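Side-chain contact in pyocin S5 (Pseudomonas aeruginosa PAO1, PDB 6THK), which probably kills rival bacteria by forming channels that depolarise the cytoplasmic membrane, in the manner of the channel-forming colicins: residues His107-Asp112 / Lys182-Glu187. The protein carries 1 engineered substitution. Numbering follows the deposited sequence.
Sequences HKMESD and KVLRQE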
ATOM      1  N   HIS A 107     -12.268 -34.045  40.168  1.00 63.32           N
ATOM      2  CA  HIS A 107     -13.726 -34.079  40.085  1.00 64.02           C
ATOM      3  C   HIS A 107     -14.309 -35.306  40.789  1.00 65.53           C
ATOM      4  O   HIS A 107     -15.352 -35.204  41.448  1.00 63.49           O
ATOM      5  CB  HIS A 107     -14.220 -33.950  38.640  1.00 66.15           C
ATOM      6  CG  HIS A 107     -15.570 -33.305  38.544  1.00 71.02           C
ATOM      7  ND1 HIS A 107     -15.791 -32.015  39.024  1.00 73.66           N
ATOM      8  CD2 HIS A 107     -16.736 -33.792  38.055  1.00 73.46           C
ATOM      9  CE1 HIS A 107     -17.075 -31.767  38.810  1.00 73.28           C
ATOM     10  NE2 HIS A 107     -17.680 -32.802  38.220  1.00 73.52           N
ATOM     11  N   LYS A 108     -13.597 -36.448  40.697  1.00 62.21           N
ATOM     12  CA  LYS A 108     -13.968 -37.710  41.353  1.00 62.19           C
ATOM     13  C   LYS A 108     -13.784 -37.589  42.877  1.00 65.84           C
ATOM     14  O   LYS A 108     -14.635 -38.064  43.631  1.00 66.17           O
ATOM     15  CB  LYS A 108     -13.168 -38.899  40.761  1.00 64.61           C
ATOM     16  CG  LYS A 108     -13.333 -40.257  41.467  1.00 81.83           C
ATOM     17  CD  LYS A 108     -14.775 -40.780  41.493  1.00 93.64           C
ATOM     18  CE  LYS A 108     -14.926 -41.979  42.395  1.00105.10           C
ATOM     19  NZ  LYS A 108     -16.356 -42.314  42.624  1.00115.65           N
ATOM     20  N   MET A 109     -12.686 -36.941  43.314  1.00 61.14           N
ATOM     21  CA  MET A 109     -12.354 -36.700  44.718  1.00 60.46           C
ATOM     22  C   MET A 109     -13.350 -35.767  45.378  1.00 65.16           C
ATOM     23  O   MET A 109     -13.705 -36.005  46.531  1.00 66.09           O
ATOM     24  CB  MET A 109     -10.960 -36.103  44.836  1.00 62.79           C
ATOM     25  CG  MET A 109      -9.888 -37.144  44.963  1.00 66.65           C
ATOM     26  SD  MET A 109      -8.256 -36.496  44.568  1.00 71.27           S
ATOM     27  CE  MET A 109      -8.030 -35.354  45.855  1.00 67.66           C
ATOM     28  N   GLU A 110     -13.780 -34.707  44.668  1.00 60.88           N
ATOM     29  CA  GLU A 110     -14.764 -33.728  45.135  1.00 60.43           C
ATOM     30  C   GLU A 110     -16.155 -34.371  45.324  1.00 64.82           C
ATOM     31  O   GLU A 110     -16.897 -33.946  46.211  1.00 65.01           O
ATOM     32  CB  GLU A 110     -14.899 -32.562  44.134  1.00 61.66           C
ATOM     33  CG  GLU A 110     -13.850 -31.468  44.226  1.00 73.77           C
ATOM     34  CD  GLU A 110     -13.907 -30.421  43.128  1.00102.22           C
ATOM     35  OE1 GLU A 110     -13.259 -29.367  43.291  1.00105.15           O
ATOM     36  OE2 GLU A 110     -14.571 -30.654  42.092  1.00 97.77           O
ATOM     37  N   SER A 111     -16.533 -35.333  44.445  1.00 61.35           N
ATOM     38  CA  SER A 111     -17.835 -35.997  44.515  1.00 62.11           C
ATOM     39  C   SER A 111     -17.903 -36.979  45.673  1.00 66.20           C
ATOM     40  O   SER A 111     -18.938 -37.046  46.341  1.00 66.33           O
ATOM     41  CB  SER A 111     -18.226 -36.637  43.188  1.00 67.41           C
ATOM     42  OG  SER A 111     -17.120 -37.301  42.603  1.00 84.81           O
ATOM     43  N   ASP A 112     -16.775 -37.684  45.951  1.00 61.64           N
ATOM     44  CA  ASP A 112     -16.611 -38.593  47.084  1.00 61.10           C
ATOM     45  C   ASP A 112     -16.623 -37.760  48.354  1.00 64.02           C
ATOM     46  O   ASP A 112     -17.288 -38.158  49.318  1.00 64.25           O
ATOM     47  CB  ASP A 112     -15.290 -39.377  46.999  1.00 63.33           C
ATOM     48  CG  ASP A 112     -15.201 -40.353  45.842  1.00 77.09           C
ATOM     49  OD1 ASP A 112     -16.238 -40.592  45.184  1.00 78.07           O
ATOM     50  OD2 ASP A 112     -14.092 -40.869  45.588  1.00 84.61           O
ATOM     51  N   LYS A 182      -7.485 -29.988  48.614  1.00 64.59           N
ATOM     52  CA  LYS A 182      -6.791 -28.700  48.774  1.00 64.76           C
ATOM     53  C   LYS A 182      -5.426 -28.730  48.097  1.00 69.52           C
ATOM     54  O   LYS A 182      -5.076 -27.786  47.389  1.00 70.40           O
ATOM     55  CB  LYS A 182      -6.631 -28.336  50.258  1.00 68.11           C
ATOM     56  CG  LYS A 182      -7.891 -27.759  50.890  1.00 89.10           C
ATOM     57  CD  LYS A 182      -7.825 -27.766  52.420  1.00 99.30           C
ATOM     58  CE  LYS A 182      -8.998 -27.051  53.052  1.00108.55           C
ATOM     59  NZ  LYS A 182     -10.277 -27.790  52.862  1.00118.67           N
ATOM     60  N   VAL A 183      -4.676 -29.831  48.288  1.00 65.15           N
ATOM     61  CA  VAL A 183      -3.361 -30.045  47.692  1.00 64.34           C
ATOM     62  C   VAL A 183      -3.475 -30.206  46.165  1.00 66.39           C
ATOM     63  O   VAL A 183      -2.764 -29.497  45.460  1.00 66.55           O
ATOM     64  CB  VAL A 183      -2.583 -31.202  48.374  1.00 68.35           C
ATOM     65  CG1 VAL A 183      -1.276 -31.511  47.644  1.00 67.95           C
ATOM     66  CG2 VAL A 183      -2.310 -30.879  49.842  1.00 68.35           C
ATOM     67  N   LEU A 184      -4.376 -31.096  45.657  1.00 60.89           N
ATOM     68  CA  LEU A 184      -4.571 -31.316  44.217  1.00 60.02           C
ATOM     69  C   LEU A 184      -5.021 -30.046  43.493  1.00 64.92           C
ATOM     70  O   LEU A 184      -4.437 -29.731  42.469  1.00 65.31           O
ATOM     71  CB  LEU A 184      -5.490 -32.510  43.890  1.00 59.69           C
ATOM     72  CG  LEU A 184      -5.654 -32.895  42.387  1.00 64.66           C
ATOM     73  CD1 LEU A 184      -4.304 -33.181  41.699  1.00 64.97           C
ATOM     74  CD2 LEU A 184      -6.556 -34.080  42.218  1.00 64.93           C
ATOM     75  N   ARG A 185      -5.996 -29.297  44.054  1.00 61.18           N
ATOM     76  CA  ARG A 185      -6.510 -28.029  43.515  1.00 60.73           C
ATOM     77  C   ARG A 185      -5.386 -26.973  43.410  1.00 66.42           C
ATOM     78  O   ARG A 185      -5.360 -26.214  42.444  1.00 66.47           O
ATOM     79  CB  ARG A 185      -7.663 -27.512  44.390  1.00 58.89           C
ATOM     80  CG  ARG A 185      -8.609 -26.522  43.720  1.00 67.15           C
ATOM     81  CD  ARG A 185     -10.069 -26.899  43.937  1.00 78.72           C
ATOM     82  NE  ARG A 185     -10.407 -27.047  45.355  1.00 88.35           N
ATOM     83  CZ  ARG A 185     -11.636 -27.221  45.830  1.00104.56           C
ATOM     84  NH1 ARG A 185     -12.676 -27.257  45.005  1.00 91.33           N
ATOM     85  NH2 ARG A 185     -11.838 -27.342  47.136  1.00 93.43           N
ATOM     86  N   GLN A 186      -4.442 -26.964  44.375  1.00 63.17           N
ATOM     87  CA  GLN A 186      -3.289 -26.059  44.406  1.00 62.98           C
ATOM     88  C   GLN A 186      -2.253 -26.442  43.333  1.00 65.96           C
ATOM     89  O   GLN A 186      -1.640 -25.557  42.735  1.00 65.31           O
ATOM     90  CB  GLN A 186      -2.645 -26.071  45.797  1.00 64.49           C
ATOM     91  CG  GLN A 186      -2.344 -24.688  46.357  1.00 85.54           C
ATOM     92  CD  GLN A 186      -1.495 -24.748  47.609  1.00112.65           C
ATOM     93  OE1 GLN A 186      -1.829 -25.425  48.599  1.00109.10           O
ATOM     94  NE2 GLN A 186      -0.381 -24.015  47.603  1.00103.74           N
ATOM     95  N   GLU A 187      -2.098 -27.736  43.089  1.00 62.00           N
ATOM     96  CA  GLU A 187      -1.169 -28.220  42.085  1.00 61.58           C
ATOM     97  C   GLU A 187      -1.774 -28.039  40.700  1.00 64.91           C
ATOM     98  O   GLU A 187      -1.073 -27.756  39.738  1.00 63.46           O
ATOM     99  CB  GLU A 187      -0.835 -29.688  42.328  1.00 62.81           C
TER
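E110 and R185 join helices 95-121 and 157-212 through a salt bridge, OE1 of E110 lying 2.8 Å from NH1 of R185. One carboxylate oxygen meets one guanidinium nitrogen, with the two planes 58° apart, rather than two oxygens facing two nitrogens. The side chains meet at about a right angle. E110 runs extended beyond CG, whereas R185, its CG anti to the backbone N (chi1 -159°), bends at chi2 and chi3 and thereby brings its end round to the acid. Beside this polar pair is an apolar one: SD of M109 sits 3.8 Å from CD2 of L184, and a bend at chi3 (66°) turns CE of M109 to 4.1 Å from the same methyl. Both residues are buried, and their CB atoms are directed at the opposing segment; their CA atoms are 9.5 Å apart. L184 also packs on M102, V105 and L106 of helix 95-121, and M109 on L177, A180 and V181 of helix 157-212. V75 of helix 42-87 touches both M109 and L184, so the pair lies where three helices of this largely helical protein pack together, with the salt bridge beside it.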